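Long-range contacts in LbaCas13a H328A (C2c2) (Lachnospiraceae bacterium NK4A179, PDB 5WLH), which binds precursor crRNA and, as a Cas13a CRISPR enzyme, probably cleaves target RNA under the direction of that guide: residues Y458-E462 against L473-S477; T1154-L1158 against N1169-Q1175. All coordinates share one frame; numbering follows the deposited sequence.

Contact 1. Residues Y458-E462 against L473-S477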
loop_
_atom_site.group_PDB
_atom_site.type_symbol
_atom_site.label_atom_id
_atom_site.label_comp_id
_atom_site.label_asym_id
_atom_site.label_seq_id
_atom_site.Cartn_x
_atom_site.Cartn_y
_atom_site.Cartn_z
ATOM N N TYR A 458 6.982 -22.806 -0.665
ATOM C CA TYR A 458 6.496 -24.158 -0.851
ATOM C C TYR A 458 7.569 -25.229 -0.997
ATOM O O TYR A 458 7.215 -26.413 -1.051
ATOM C CB TYR A 458 5.569 -24.216 -2.071
ATOM C CG TYR A 458 4.418 -23.244 -1.983
ATOM C CD1 TYR A 458 3.662 -23.136 -0.817
ATOM C CD2 TYR A 458 4.089 -22.434 -3.060
ATOM C CE1 TYR A 458 2.606 -22.251 -0.725
ATOM C CE2 TYR A 458 3.026 -21.538 -2.978
ATOM C CZ TYR A 458 2.307 -21.448 -1.810
ATOM O OH TYR A 458 1.258 -20.576 -1.714
ATOM N N ALA A 459 8.851 -24.872 -1.068
ATOM C CA ALA A 459 9.884 -25.887 -1.258
ATOM C C ALA A 459 11.017 -25.751 -0.245
ATOM O O ALA A 459 12.143 -26.181 -0.515
ATOM C CB ALA A 459 10.438 -25.853 -2.685
ATOM N N MET A 460 10.737 -25.184 0.936
ATOM C CA MET A 460 11.750 -25.000 1.971
ATOM C C MET A 460 11.220 -25.462 3.323
ATOM O O MET A 460 11.566 -24.898 4.353
ATOM C CB MET A 460 12.200 -23.539 2.039
ATOM C CG MET A 460 12.792 -23.022 0.729
ATOM S SD MET A 460 14.377 -23.769 0.291
ATOM C CE MET A 460 15.472 -23.064 1.530
ATOM N N ASP A 461 10.340 -26.465 3.308
ATOM C CA ASP A 461 9.742 -27.003 4.531
ATOM C C ASP A 461 10.771 -27.255 5.638
ATOM O O ASP A 461 10.521 -26.972 6.815
ATOM C CB ASP A 461 9.036 -28.313 4.169
ATOM C CG ASP A 461 7.709 -28.477 4.838
ATOM O OD1 ASP A 461 7.648 -28.355 6.081
ATOM O OD2 ASP A 461 6.731 -28.763 4.106
ATOM N N GLU A 462 11.920 -27.816 5.294
ATOM C CA GLU A 462 12.841 -28.270 6.332
ATOM C C GLU A 462 13.662 -27.139 6.936
ATOM O O GLU A 462 14.557 -27.400 7.748
ATOM C CB GLU A 462 13.724 -29.391 5.772
ATOM C CG GLU A 462 12.892 -30.407 4.988
ATOM C CD GLU A 462 13.373 -31.845 5.090
ATOM O OE1 GLU A 462 12.525 -32.761 5.106
ATOM O OE2 GLU A 462 14.595 -32.070 5.135
ATOM N N LEU A 473 16.667 -28.963 1.128
ATOM C CA LEU A 473 15.969 -27.744 0.748
ATOM C C LEU A 473 15.731 -27.728 -0.758
ATOM O O LEU A 473 16.520 -28.269 -1.538
ATOM C CB LEU A 473 16.775 -26.516 1.181
ATOM C CG LEU A 473 16.824 -26.229 2.690
ATOM C CD1 LEU A 473 15.421 -26.266 3.262
ATOM C CD2 LEU A 473 17.752 -27.196 3.438
ATOM N N GLY A 474 14.622 -27.113 -1.166
ATOM C CA GLY A 474 14.332 -26.975 -2.572
ATOM C C GLY A 474 13.498 -28.087 -3.152
ATOM O O GLY A 474 13.426 -28.208 -4.378
ATOM N N LYS A 475 12.922 -28.947 -2.318
ATOM C CA LYS A 475 12.014 -29.983 -2.784
ATOM C C LYS A 475 10.607 -29.520 -2.460
ATOM O O LYS A 475 10.349 -29.043 -1.348
ATOM C CB LYS A 475 12.303 -31.343 -2.136
ATOM C CG LYS A 475 12.182 -31.393 -0.638
ATOM C CD LYS A 475 11.860 -32.826 -0.182
ATOM C CE LYS A 475 12.634 -33.198 1.070
ATOM N NZ LYS A 475 12.543 -32.127 2.090
ATOM N N ILE A 476 9.708 -29.636 -3.433
ATOM C CA ILE A 476 8.375 -29.070 -3.272
ATOM C C ILE A 476 7.595 -29.882 -2.247
ATOM O O ILE A 476 7.520 -31.118 -2.341
ATOM C CB ILE A 476 7.643 -29.020 -4.622
ATOM C CG1 ILE A 476 8.453 -28.183 -5.612
ATOM C CG2 ILE A 476 6.202 -28.481 -4.414
ATOM C CD1 ILE A 476 7.810 -28.037 -6.976
ATOM N N SER A 477 7.044 -29.186 -1.245
ATOM C CA SER A 477 6.200 -29.804 -0.230
ATOM C C SER A 477 5.058 -30.571 -0.879
ATOM O O SER A 477 4.555 -30.196 -1.939
ATOM C CB SER A 477 5.620 -28.744 0.708
ATOM O OG SER A 477 6.496 -28.479 1.782
HETATM O O HOH W 1 10.149 -28.701 1.276
#

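Contact 2. Residues T1154-L1158 against N1169-Q1175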
loop_
_atom_site.group_PDB
_atom_site.type_symbol
_atom_site.label_atom_id
_atom_site.label_comp_id
_atom_site.label_asym_id
_atom_site.label_seq_id
_atom_site.Cartn_x
_atom_site.Cartn_y
_atom_site.Cartn_z
ATOM N N THR A 1154 30.041 -27.979 -2.189
ATOM C CA THR A 1154 29.360 -27.357 -1.056
ATOM C C THR A 1154 28.269 -26.380 -1.473
ATOM O O THR A 1154 27.510 -25.914 -0.615
ATOM C CB THR A 1154 30.355 -26.634 -0.156
ATOM O OG1 THR A 1154 31.076 -25.661 -0.928
ATOM C CG2 THR A 1154 31.327 -27.629 0.493
ATOM N N TYR A 1155 28.185 -26.053 -2.759
ATOM C CA TYR A 1155 27.023 -25.332 -3.264
ATOM C C TYR A 1155 25.765 -26.182 -3.153
ATOM O O TYR A 1155 24.683 -25.663 -2.840
ATOM C CB TYR A 1155 27.286 -24.937 -4.712
ATOM C CG TYR A 1155 26.231 -24.095 -5.389
ATOM C CD1 TYR A 1155 26.250 -22.715 -5.274
ATOM C CD2 TYR A 1155 25.270 -24.677 -6.194
ATOM C CE1 TYR A 1155 25.307 -21.923 -5.920
ATOM C CE2 TYR A 1155 24.325 -23.901 -6.851
ATOM C CZ TYR A 1155 24.360 -22.526 -6.714
ATOM O OH TYR A 1155 23.424 -21.755 -7.366
ATOM N N VAL A 1156 25.890 -27.490 -3.412
ATOM C CA VAL A 1156 24.747 -28.395 -3.413
ATOM C C VAL A 1156 24.543 -29.021 -2.042
ATOM O O VAL A 1156 23.408 -29.196 -1.593
ATOM C CB VAL A 1156 24.939 -29.476 -4.500
ATOM C CG1 VAL A 1156 23.722 -30.402 -4.588
ATOM C CG2 VAL A 1156 25.235 -28.838 -5.845
ATOM N N THR A 1157 25.633 -29.349 -1.352
ATOM C CA THR A 1157 25.545 -30.162 -0.149
ATOM C C THR A 1157 26.545 -29.667 0.880
ATOM O O THR A 1157 27.737 -29.554 0.581
ATOM C CB THR A 1157 25.824 -31.637 -0.484
ATOM O OG1 THR A 1157 24.796 -32.130 -1.360
ATOM C CG2 THR A 1157 25.865 -32.479 0.778
ATOM N N LEU A 1158 26.075 -29.391 2.091
ATOM C CA LEU A 1158 26.960 -29.109 3.211
ATOM C C LEU A 1158 26.966 -30.310 4.143
ATOM O O LEU A 1158 25.907 -30.802 4.534
ATOM C CB LEU A 1158 26.529 -27.860 3.977
ATOM C CG LEU A 1158 26.996 -26.504 3.456
ATOM C CD1 LEU A 1158 26.096 -25.412 4.033
ATOM C CD2 LEU A 1158 28.469 -26.243 3.790
ATOM N N ASN A 1169 21.284 -30.719 2.183
ATOM C CA ASN A 1169 21.121 -30.879 0.750
ATOM C C ASN A 1169 20.325 -29.691 0.218
ATOM O O ASN A 1169 19.360 -29.255 0.847
ATOM C CB ASN A 1169 20.397 -32.190 0.443
ATOM C CG ASN A 1169 21.149 -33.416 1.000
ATOM O OD1 ASN A 1169 22.209 -33.780 0.496
ATOM N ND2 ASN A 1169 20.608 -34.030 2.048
ATOM N N GLY A 1170 20.742 -29.159 -0.925
ATOM C CA GLY A 1170 20.232 -27.847 -1.324
ATOM C C GLY A 1170 20.859 -26.732 -0.512
ATOM O O GLY A 1170 20.179 -25.745 -0.174
ATOM N N ALA A 1171 22.150 -26.868 -0.205
ATOM C CA ALA A 1171 22.817 -26.004 0.764
ATOM C C ALA A 1171 22.696 -24.537 0.394
ATOM O O ALA A 1171 22.437 -23.703 1.267
ATOM C CB ALA A 1171 24.298 -26.374 0.876
ATOM N N ILE A 1172 22.905 -24.201 -0.889
ATOM C CA ILE A 1172 22.867 -22.794 -1.285
ATOM C C ILE A 1172 21.525 -22.182 -0.915
ATOM O O ILE A 1172 21.462 -21.040 -0.463
ATOM C CB ILE A 1172 23.168 -22.620 -2.785
ATOM C CG1 ILE A 1172 23.047 -21.136 -3.195
ATOM C CG2 ILE A 1172 22.246 -23.430 -3.619
ATOM C CD1 ILE A 1172 24.075 -20.257 -2.597
ATOM N N LEU A 1173 20.443 -22.946 -1.066
ATOM C CA LEU A 1173 19.120 -22.404 -0.760
ATOM C C LEU A 1173 18.948 -22.202 0.735
ATOM O O LEU A 1173 18.432 -21.170 1.175
ATOM C CB LEU A 1173 18.033 -23.335 -1.296
ATOM C CG LEU A 1173 18.080 -23.655 -2.776
ATOM C CD1 LEU A 1173 16.974 -24.653 -3.123
ATOM C CD2 LEU A 1173 17.975 -22.376 -3.609
ATOM N N TYR A 1174 19.369 -23.190 1.529
ATOM C CA TYR A 1174 19.365 -23.036 2.976
ATOM C C TYR A 1174 20.138 -21.787 3.378
ATOM O O TYR A 1174 19.661 -20.968 4.171
ATOM C CB TYR A 1174 19.983 -24.290 3.634
ATOM C CG TYR A 1174 20.131 -24.115 5.127
ATOM C CD1 TYR A 1174 21.245 -23.479 5.672
ATOM C CD2 TYR A 1174 19.133 -24.546 5.989
ATOM C CE1 TYR A 1174 21.352 -23.276 7.034
ATOM C CE2 TYR A 1174 19.235 -24.359 7.370
ATOM C CZ TYR A 1174 20.350 -23.734 7.881
ATOM O OH TYR A 1174 20.437 -23.519 9.234
ATOM N N GLN A 1175 21.348 -21.629 2.831
ATOM C CA GLN A 1175 22.222 -20.554 3.273
ATOM C C GLN A 1175 21.687 -19.196 2.855
ATOM O O GLN A 1175 21.877 -18.210 3.578
ATOM C CB GLN A 1175 23.637 -20.789 2.734
ATOM C CG GLN A 1175 24.250 -22.089 3.327
ATOM C CD GLN A 1175 24.980 -21.808 4.621
ATOM O OE1 GLN A 1175 24.412 -21.906 5.704
ATOM N NE2 GLN A 1175 26.226 -21.394 4.510
#

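Contact 1. Residues Y458-E462 against L473-S477
The carboxylate of Glu462 presents one of its flat faces to Lys475, whose NZ stands about 3 Å off the carboxylate plane, over the CD-OE1 side, and 3.1 Å from OE1. This is a salt bridge made across the face. The lysine reaches it by folding back: its CB points away from 458-462, but bends at chi3 (139°) and chi4 return the ammonium to the acid. OE2 accepts a bond from the backbone N of Glu472, OE1 also pairs with Lys468, and Lys475 NZ donates to Glu472 O. With an alanine here in place of Glu462, Lys475 and Lys468 would probably both lose their shared counter-charge, and the Glu472 amide its acceptor. Of the two Asp461 carboxylate oxygens, OD2 takes the Ser477 OG hydrogen bond, at a modelled 2.4 Å too short to be relied on. The Tyr458 ring leads away, to stack on Tyr480. Between these groups the backbones join. Tyr458 O takes the N-H of Ser477 at 2.8 Å (170° at the hydrogen), and Ala459 O takes that of Gly474 at 2.7 Å. A water bridges Asp461 N and Lys475 O. On the apolar side Met460, bent at chi2 and chi3, crosses Leu473 at about a right angle, CE lying 3.6 Å from Leu473 CG. Met460 also touches Tyr609, which directly follows an arginine-to-histidine sequence of the kind that marks Cas13a HEPN nuclease domains. The contact thus closes a loop onto the end of helix 429-458. Its chemistry is divided: carbonyls at the helix end are met by amides of the returning chain, sulfur and methyl groups fill the buried side, and the Glu462-Lys475 salt bridge involves partly exposed residues, where solvent would probably weaken the attraction.

Contact 2. Residues T1154-L1158 against N1169-Q1175
Tyr1155 and Ile1172 set the geometry here, the isoleucine branches lying against the ring at a slant. CG2 stands over one face, 3.9 Å from the ring centroid and 14° off the normal, a CH-pi contact. CG1 comes down nearer the rim, 3.6 Å from CE1. Although the CB of Tyr1155 points away from 1169-1175, a chi1 of -176° puts CG anti to the backbone N and swings the ring back over Ile1172, while its OH bonds to His1141. A second apolar pair sits beside the first: Ala1171 directs its CB at Leu1158, 3.7 Å from CG. The leucine then crosses Gln1175 at about a right angle, CD1 resting on the amide carbon CD at 3.8 Å, and the amide itself is held by Tyr1187 O through NE2. Thr1157 and Asn1169 run side by side on one face of the sheet as a non-hydrogen-bonded antiparallel pair, and the Asn1169 amide turns its ND2 to Glu470 and Ile471. Along the backbone, Tyr1155 O receives Ile1172 N at 3.0 Å. Val1156 O is met by Ala1171 N, also at 3.0 Å, from above the carbonyl plane, and more weakly by Gly1170 N at 2.7 Å. Gly1170 is the N-cap of helix 1171-1180, with a positive phi of 75° at which a side chain would press on the preceding carbonyl. The C-terminal end of helix 1153-1156 is therefore bonded to the N-terminal end of helix 1171-1180 where the hairpin strands begin and end. First-turn N-H groups have no acceptor within their own helix, so Tyr1155 O and Val1156 O supply one, the latter shared by two donors.

Contact 1 and contact 2 follow one another in the chain and have centres about 13 Å apart. They share one small mixed sheet: strand 470-472 leads into 473-477, and strand 1166-1169 ends at Asn1169, whose O lies 2.7 Å from Leu473 N, a probable hydrogen bond. Met460, Leu473 and Gly474 pack against Leu1173 and Tyr1174, so both contacts meet on helix 1171-1180, one from a loop and one from a hairpin. Contact 1 is the more buried overall, yet it alone has a salt bridge, between partly exposed side chains, and a water bridging the two backbones. Contact 2, only partly buried, has no charged pair and relies on apolar side chains and backbone bonds.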